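Local structure of interleukin-15 receptor alpha chain (Mus musculus, 2PSM) at residues Thr47-Glu52 with Trp64-Lys70; Thr10-Pro14 with Asn26-Asn30. The protein probably binds the cytokine interleukin-15 through a small disulfide-bonded sushi domain and presents it to the partner receptor chains. All coordinates share one frame; numbering follows the deposited sequence.

Both interactions lie within one sushi domain, their centres about 14 Å apart. Interaction 2 joins the N-terminal residues 10-14 to the loop 26-30; interaction 1 sets the chain leaving strand 61-64 against strand 50-56 and the loop before it. Trp64 bridges them: its NE1 lies 2.7 Å from Pro12 O, a probable hydrogen bond, and its CH2 packs 3.6 Å from Asn26 O. A second, apolar link runs from Ile51 CD1 to Pro14 CB, 3.8 Å apart. The chain of another protein in the assembly, consistent with the cytokine partner, reaches interaction 1 around Ser48, Leu50 and Ser68, but touches neither segment of interaction 2.

Interaction 1 of 2, residues Thr47-Glu52 with Trp64-Lys70; sequences TSTLIE and WTTPSLK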
ATOM      1  N   THR B  47      -1.431   2.963  -5.614  1.00 19.22           N
ATOM      2  CA  THR B  47      -2.646   2.587  -6.329  1.00 20.74           C
ATOM      3  C   THR B  47      -2.873   1.082  -6.167  1.00 20.77           C
ATOM      4  O   THR B  47      -1.938   0.329  -5.908  1.00 22.23           O
ATOM      5  CB  THR B  47      -2.591   2.970  -7.854  1.00 18.92           C
ATOM      6  OG1 THR B  47      -1.587   2.201  -8.529  1.00 20.45           O
ATOM      7  CG2 THR B  47      -2.274   4.460  -8.013  1.00 20.27           C
ATOM      8  N   SER B  48      -4.122   0.661  -6.335  1.00 21.28           N
ATOM      9  CA  SER B  48      -4.528  -0.724  -6.149  1.00 22.69           C
ATOM     10  C   SER B  48      -5.024  -1.413  -7.420  1.00 23.95           C
ATOM     11  O   SER B  48      -5.683  -0.792  -8.257  1.00 24.75           O
ATOM     12  CB  SER B  48      -5.627  -0.754  -5.069  1.00 21.82           C
ATOM     13  OG  SER B  48      -6.369  -1.956  -5.078  1.00 23.94           O
ATOM     14  N   THR B  49      -4.700  -2.695  -7.560  1.00 22.58           N
ATOM     15  CA  THR B  49      -5.149  -3.476  -8.717  1.00 24.34           C
ATOM     16  C   THR B  49      -6.488  -4.149  -8.398  1.00 23.17           C
ATOM     17  O   THR B  49      -7.067  -4.833  -9.240  1.00 25.22           O
ATOM     18  CB  THR B  49      -4.165  -4.616  -9.060  1.00 25.89           C
ATOM     19  OG1 THR B  49      -3.963  -5.439  -7.899  1.00 28.65           O
ATOM     20  CG2 THR B  49      -2.836  -4.066  -9.540  1.00 23.72           C
ATOM     21  N   LEU B  50      -6.978  -3.941  -7.183  1.00 22.68           N
ATOM     22  CA  LEU B  50      -8.205  -4.585  -6.725  1.00 24.17           C
ATOM     23  C   LEU B  50      -9.563  -3.939  -6.964  1.00 22.94           C
ATOM     24  O   LEU B  50      -9.720  -2.740  -6.839  1.00 21.81           O
ATOM     25  CB  LEU B  50      -8.108  -4.849  -5.214  1.00 24.51           C
ATOM     26  CG  LEU B  50      -9.344  -5.507  -4.581  1.00 24.69           C
ATOM     27  CD1 LEU B  50      -9.326  -7.008  -4.883  1.00 23.36           C
ATOM     28  CD2 LEU B  50      -9.353  -5.282  -3.071  1.00 27.06           C
ATOM     29  N   ILE B  51     -10.542  -4.780  -7.293  1.00 24.21           N
ATOM     30  CA  ILE B  51     -11.928  -4.360  -7.429  1.00 24.31           C
ATOM     31  C   ILE B  51     -12.720  -5.481  -6.778  1.00 25.27           C
ATOM     32  O   ILE B  51     -12.359  -6.651  -6.893  1.00 24.50           O
ATOM     33  CB  ILE B  51     -12.401  -4.183  -8.884  1.00 23.46           C
ATOM     34  CG1 ILE B  51     -12.197  -5.467  -9.693  1.00 20.35           C
ATOM     35  CG2 ILE B  51     -11.701  -2.988  -9.506  1.00 21.32           C
ATOM     36  CD1 ILE B  51     -12.746  -5.350 -11.111  1.00 17.97           C
ATOM     37  N   GLU B  52     -13.773  -5.127  -6.057  1.00 27.19           N
ATOM     38  CA  GLU B  52     -14.594  -6.125  -5.391  1.00 27.99           C
ATOM     39  C   GLU B  52     -16.038  -5.947  -5.816  1.00 29.37           C
ATOM     40  O   GLU B  52     -16.495  -4.820  -6.004  1.00 32.27           O
ATOM     41  CB  GLU B  52     -14.505  -5.977  -3.871  1.00 27.20           C
ATOM     42  CG  GLU B  52     -15.237  -7.079  -3.119  1.00 30.43           C
ATOM     43  CD  GLU B  52     -15.119  -6.943  -1.615  1.00 35.95           C
ATOM     44  OE1 GLU B  52     -14.014  -6.600  -1.139  1.00 34.43           O
ATOM     45  OE2 GLU B  52     -16.127  -7.192  -0.912  1.00 37.77           O
ATOM     46  N   TRP B  64     -18.946  -3.284  -9.321  1.00 28.29           N
ATOM     47  CA  TRP B  64     -17.552  -3.385  -8.936  1.00 28.90           C
ATOM     48  C   TRP B  64     -17.148  -2.090  -8.251  1.00 28.82           C
ATOM     49  O   TRP B  64     -17.594  -1.009  -8.651  1.00 28.14           O
ATOM     50  CB  TRP B  64     -16.675  -3.583 -10.172  1.00 28.94           C
ATOM     51  CG  TRP B  64     -16.799  -4.929 -10.800  1.00 28.80           C
ATOM     52  CD1 TRP B  64     -17.374  -5.226 -12.006  1.00 30.83           C
ATOM     53  CD2 TRP B  64     -16.311  -6.166 -10.271  1.00 28.56           C
ATOM     54  NE1 TRP B  64     -17.271  -6.574 -12.259  1.00 29.75           N
ATOM     55  CE2 TRP B  64     -16.625  -7.175 -11.213  1.00 29.47           C
ATOM     56  CE3 TRP B  64     -15.637  -6.521  -9.096  1.00 28.65           C
ATOM     57  CZ2 TRP B  64     -16.288  -8.517 -11.011  1.00 28.44           C
ATOM     58  CZ3 TRP B  64     -15.298  -7.858  -8.898  1.00 30.26           C
ATOM     59  CH2 TRP B  64     -15.626  -8.840  -9.850  1.00 29.13           C
ATOM     60  N   THR B  65     -16.326  -2.191  -7.209  1.00 27.92           N
ATOM     61  CA  THR B  65     -15.856  -0.992  -6.525  1.00 27.27           C
ATOM     62  C   THR B  65     -14.996  -0.244  -7.536  1.00 26.82           C
ATOM     63  O   THR B  65     -14.498  -0.843  -8.486  1.00 27.88           O
ATOM     64  CB  THR B  65     -15.005  -1.333  -5.294  1.00 26.38           C
ATOM     65  OG1 THR B  65     -14.057  -2.349  -5.635  1.00 27.48           O
ATOM     66  CG2 THR B  65     -15.885  -1.820  -4.161  1.00 23.98           C
ATOM     67  N   THR B  66     -14.821   1.057  -7.340  1.00 26.88           N
ATOM     68  CA  THR B  66     -14.028   1.856  -8.271  1.00 27.63           C
ATOM     69  C   THR B  66     -12.526   1.651  -8.061  1.00 26.96           C
ATOM     70  O   THR B  66     -11.996   1.912  -6.979  1.00 23.86           O
ATOM     71  CB  THR B  66     -14.353   3.343  -8.119  1.00 26.93           C
ATOM     72  OG1 THR B  66     -15.750   3.543  -8.356  1.00 28.32           O
ATOM     73  CG2 THR B  66     -13.560   4.166  -9.120  1.00 28.84           C
ATOM     74  N   PRO B  67     -11.820   1.183  -9.104  1.00 25.49           N
ATOM     75  CA  PRO B  67     -10.377   0.948  -9.008  1.00 25.20           C
ATOM     76  C   PRO B  67      -9.559   2.239  -8.960  1.00 24.65           C
ATOM     77  O   PRO B  67      -9.945   3.253  -9.542  1.00 25.58           O
ATOM     78  CB  PRO B  67     -10.085   0.109 -10.256  1.00 26.21           C
ATOM     79  CG  PRO B  67     -11.056   0.660 -11.255  1.00 26.63           C
ATOM     80  CD  PRO B  67     -12.330   0.814 -10.440  1.00 28.43           C
ATOM     81  N   SER B  68      -8.436   2.203  -8.253  1.00 22.34           N
ATOM     82  CA  SER B  68      -7.577   3.376  -8.162  1.00 22.73           C
ATOM     83  C   SER B  68      -6.309   3.102  -8.949  1.00 21.50           C
ATOM     84  O   SER B  68      -5.412   3.940  -9.010  1.00 21.60           O
ATOM     85  CB  SER B  68      -7.211   3.670  -6.705  1.00 22.80           C
ATOM     86  OG  SER B  68      -6.376   2.653  -6.181  1.00 23.43           O
ATOM     87  N   LEU B  69      -6.253   1.921  -9.559  1.00 22.66           N
ATOM     88  CA  LEU B  69      -5.095   1.495 -10.326  1.00 23.86           C
ATOM     89  C   LEU B  69      -4.573   2.466 -11.372  1.00 26.35           C
ATOM     90  O   LEU B  69      -5.328   3.092 -12.115  1.00 25.92           O
ATOM     91  CB  LEU B  69      -5.376   0.167 -11.031  1.00 24.56           C
ATOM     92  CG  LEU B  69      -4.207  -0.325 -11.898  1.00 22.33           C
ATOM     93  CD1 LEU B  69      -2.997  -0.621 -11.002  1.00 22.07           C
ATOM     94  CD2 LEU B  69      -4.626  -1.568 -12.679  1.00 19.19           C
ATOM     95  N   LYS B  70      -3.255   2.547 -11.434  1.00 27.88           N
ATOM     96  CA  LYS B  70      -2.562   3.378 -12.397  1.00 31.35           C
ATOM     97  C   LYS B  70      -1.341   2.564 -12.812  1.00 31.68           C
ATOM     98  O   LYS B  70      -0.501   2.223 -11.975  1.00 32.50           O
ATOM     99  CB  LYS B  70      -2.147   4.696 -11.751  1.00 32.97           C
ATOM    100  CG  LYS B  70      -1.109   5.497 -12.512  1.00 40.99           C
ATOM    101  CD  LYS B  70      -1.645   6.087 -13.803  1.00 42.30           C
ATOM    102  CE  LYS B  70      -0.616   7.017 -14.429  1.00 42.22           C
ATOM    103  NZ  LYS B  70      -1.146   7.688 -15.650  1.00 46.75           N
TER
HETATM  104  O   HOH W   1      -8.269  -0.463  -7.389  1.00 28.55           O
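Ile51 reaches across to Trp64, Thr65 and Pro67, and each of its side-chain carbons has a neighbour there. Ile51 CB lies 4.0 Å from Thr65 O. CG1 is held between the backbone N and the carbonyl carbon (chi1 56°), which turns this branch toward the indole, with Ile51 CG1 3.6 Å from Trp64 CE3. The chain then runs out straight, and Ile51 CD1 ends over one face of the indole as a CH-pi contact, 4.0 Å from the centroid of the six-membered ring of Trp64. The other branch, Ile51 CG2, meets Pro67 CB at 3.6 Å, the two side chains lying alongside and pointing the same way.

Polar bonds flank this apolar centre. Glu52 N donates to Thr65 OG1 (2.8 Å) along a nearly straight line, 167° at the hydrogen, while Thr65 N returns a bond to Glu52 O (2.9 Å), so Thr65 grips both backbone polar atoms of Glu52. Further along, Ser68 OG accepts from Ser48 N at 3.0 Å. One water bridges the middle, donating to Ser48 O and Leu50 O and accepting from Ser68 N. Ser48 OG accepts from Leu50 N in an ST turn and also bonds an acidic side chain on the chain of another protein, so this turn is part of the protein-protein interface.

The two segments run roughly antiparallel, but beyond Thr65 the direct hydrogen bonds between them use side chains, with the water in between. Strand 32-37 flanks 50-56 on its other side, where Ile51 and Leu69 both touch Tyr35, and Leu69 also packs on Arg43 of strand 41-43.

Interaction 2 of 2, residues Thr10-Pro14 with Asn26-Asn30; sequences TCPPP and NYSVN
The Tyr27 ring meets the proline-rich segment 10-14 mainly through the CD1-CE1 side of its rim. Pro12 O, which also accepts a hydrogen bond from Trp64 NE1, lies in the ring plane at this edge, 4.0 Å from Tyr27 CE1, with Pro13 CA also near the plane at 4.2 Å from the same atom. Cys11 O comes in at a slant, 3.3 Å from Tyr27 CD1, and Pro14 CD makes a looser oblique approach. With CG anti to the carbonyl carbon of Tyr27 (chi1 -73°), the ring swings away from that carbonyl and along segment 10-14. Tyr27 O itself takes two donors. Cys11 N gives Tyr27 O a short, almost linear hydrogen bond of 2.8 Å, with 171° at the hydrogen. Thr10 OG1 adds a weak hydrogen bond to Tyr27 O at 2.9 Å and also sits close to Tyr27 CB. Replacing Tyr27 by alanine would probably open a gap beside the carbonyls of Cys11 and Pro12, which the CD1-CE1 rim now fills, with the proline segment less firmly held.

This is a surface contact between two loops at the N-terminal end of the sushi domain. The Cys11-Cys53 disulfide ties it to strand 50-56, and Pro14 packs on Ile51 of the same strand and on Trp64 of strand 61-64. From the other loop, Val29 touches Ala62 and Ile55, placing both loops against these two adjacent antiparallel strands.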
ATOM      1  N   THR B  10     -25.285 -10.620  -9.721  1.00 40.89           N
ATOM      2  CA  THR B  10     -23.884 -10.671 -10.220  1.00 40.96           C
ATOM      3  C   THR B  10     -23.430  -9.300 -10.745  1.00 40.00           C
ATOM      4  O   THR B  10     -24.262  -8.449 -11.082  1.00 36.90           O
ATOM      5  CB  THR B  10     -23.743 -11.711 -11.345  1.00 42.28           C
ATOM      6  OG1 THR B  10     -22.359 -11.876 -11.667  1.00 47.21           O
ATOM      7  CG2 THR B  10     -24.489 -11.258 -12.591  1.00 42.63           C
ATOM      8  N   CYS B  11     -22.112  -9.094 -10.800  1.00 36.33           N
ATOM      9  CA  CYS B  11     -21.545  -7.833 -11.278  1.00 35.94           C
ATOM     10  C   CYS B  11     -21.369  -7.824 -12.787  1.00 33.03           C
ATOM     11  O   CYS B  11     -21.127  -8.857 -13.397  1.00 33.54           O
ATOM     12  CB  CYS B  11     -20.186  -7.550 -10.610  1.00 36.19           C
ATOM     13  SG  CYS B  11     -20.319  -6.663  -9.020  1.00 37.19           S
ATOM     14  N   PRO B  12     -21.498  -6.647 -13.411  1.00 33.57           N
ATOM     15  CA  PRO B  12     -21.342  -6.528 -14.860  1.00 34.65           C
ATOM     16  C   PRO B  12     -19.860  -6.586 -15.222  1.00 36.33           C
ATOM     17  O   PRO B  12     -19.004  -6.711 -14.346  1.00 34.70           O
ATOM     18  CB  PRO B  12     -21.957  -5.168 -15.150  1.00 34.33           C
ATOM     19  CG  PRO B  12     -21.568  -4.385 -13.940  1.00 35.04           C
ATOM     20  CD  PRO B  12     -21.891  -5.355 -12.823  1.00 32.41           C
ATOM     21  N   PRO B  13     -19.533  -6.514 -16.518  1.00 38.02           N
ATOM     22  CA  PRO B  13     -18.107  -6.566 -16.845  1.00 36.97           C
ATOM     23  C   PRO B  13     -17.401  -5.375 -16.194  1.00 35.85           C
ATOM     24  O   PRO B  13     -18.005  -4.322 -15.999  1.00 35.55           O
ATOM     25  CB  PRO B  13     -18.102  -6.481 -18.366  1.00 38.18           C
ATOM     26  CG  PRO B  13     -19.410  -7.123 -18.743  1.00 40.71           C
ATOM     27  CD  PRO B  13     -20.360  -6.524 -17.736  1.00 38.08           C
ATOM     28  N   PRO B  14     -16.120  -5.534 -15.829  1.00 35.78           N
ATOM     29  CA  PRO B  14     -15.372  -4.442 -15.202  1.00 34.39           C
ATOM     30  C   PRO B  14     -14.950  -3.400 -16.240  1.00 34.70           C
ATOM     31  O   PRO B  14     -14.951  -3.676 -17.440  1.00 34.54           O
ATOM     32  CB  PRO B  14     -14.180  -5.161 -14.589  1.00 34.98           C
ATOM     33  CG  PRO B  14     -13.911  -6.238 -15.582  1.00 35.25           C
ATOM     34  CD  PRO B  14     -15.306  -6.763 -15.879  1.00 36.19           C
ATOM     35  N   ASN B  26     -14.632 -14.745 -10.912  1.00 40.85           N
ATOM     36  CA  ASN B  26     -15.933 -14.800 -10.260  1.00 40.47           C
ATOM     37  C   ASN B  26     -16.655 -13.448 -10.271  1.00 39.47           C
ATOM     38  O   ASN B  26     -16.122 -12.441  -9.807  1.00 35.95           O
ATOM     39  CB  ASN B  26     -15.735 -15.308  -8.824  1.00 43.35           C
ATOM     40  CG  ASN B  26     -17.037 -15.506  -8.083  1.00 48.78           C
ATOM     41  OD1 ASN B  26     -17.963 -16.146  -8.587  1.00 50.82           O
ATOM     42  ND2 ASN B  26     -17.112 -14.968  -6.867  1.00 52.67           N
ATOM     43  N   TYR B  27     -17.871 -13.441 -10.809  1.00 38.21           N
ATOM     44  CA  TYR B  27     -18.685 -12.230 -10.902  1.00 38.94           C
ATOM     45  C   TYR B  27     -19.680 -12.082  -9.747  1.00 38.27           C
ATOM     46  O   TYR B  27     -20.430 -11.102  -9.690  1.00 37.58           O
ATOM     47  CB  TYR B  27     -19.451 -12.222 -12.233  1.00 39.85           C
ATOM     48  CG  TYR B  27     -18.593 -11.943 -13.449  1.00 39.80           C
ATOM     49  CD1 TYR B  27     -18.435 -10.642 -13.932  1.00 40.39           C
ATOM     50  CD2 TYR B  27     -17.927 -12.978 -14.113  1.00 39.66           C
ATOM     51  CE1 TYR B  27     -17.637 -10.377 -15.047  1.00 38.55           C
ATOM     52  CE2 TYR B  27     -17.126 -12.725 -15.227  1.00 37.95           C
ATOM     53  CZ  TYR B  27     -16.986 -11.422 -15.687  1.00 39.74           C
ATOM     54  OH  TYR B  27     -16.188 -11.160 -16.779  1.00 41.26           O
ATOM     55  N   SER B  28     -19.687 -13.050  -8.834  1.00 36.42           N
ATOM     56  CA  SER B  28     -20.604 -13.020  -7.694  1.00 39.02           C
ATOM     57  C   SER B  28     -20.222 -12.014  -6.606  1.00 37.21           C
ATOM     58  O   SER B  28     -19.065 -11.610  -6.488  1.00 35.65           O
ATOM     59  CB  SER B  28     -20.723 -14.416  -7.077  1.00 39.73           C
ATOM     60  OG  SER B  28     -21.385 -15.302  -7.966  1.00 47.59           O
ATOM     61  N   VAL B  29     -21.220 -11.614  -5.821  1.00 35.94           N
ATOM     62  CA  VAL B  29     -21.038 -10.663  -4.730  1.00 35.60           C
ATOM     63  C   VAL B  29     -19.990 -11.179  -3.753  1.00 33.35           C
ATOM     64  O   VAL B  29     -19.961 -12.364  -3.438  1.00 35.10           O
ATOM     65  CB  VAL B  29     -22.374 -10.429  -3.984  1.00 35.64           C
ATOM     66  CG1 VAL B  29     -22.151  -9.599  -2.726  1.00 31.66           C
ATOM     67  CG2 VAL B  29     -23.350  -9.728  -4.910  1.00 36.49           C
ATOM     68  N   ASN B  30     -19.143 -10.265  -3.284  1.00 33.44           N
ATOM     69  CA  ASN B  30     -18.045 -10.545  -2.355  1.00 32.04           C
ATOM     70  C   ASN B  30     -16.783 -10.998  -3.085  1.00 32.95           C
ATOM     71  O   ASN B  30     -15.732 -11.163  -2.467  1.00 33.38           O
ATOM     72  CB  ASN B  30     -18.434 -11.601  -1.315  1.00 32.57           C
ATOM     73  CG  ASN B  30     -19.546 -11.136  -0.400  1.00 34.21           C
ATOM     74  OD1 ASN B  30     -19.548  -9.993   0.062  1.00 31.70           O
ATOM     75  ND2 ASN B  30     -20.494 -12.025  -0.121  1.00 38.28           N
TER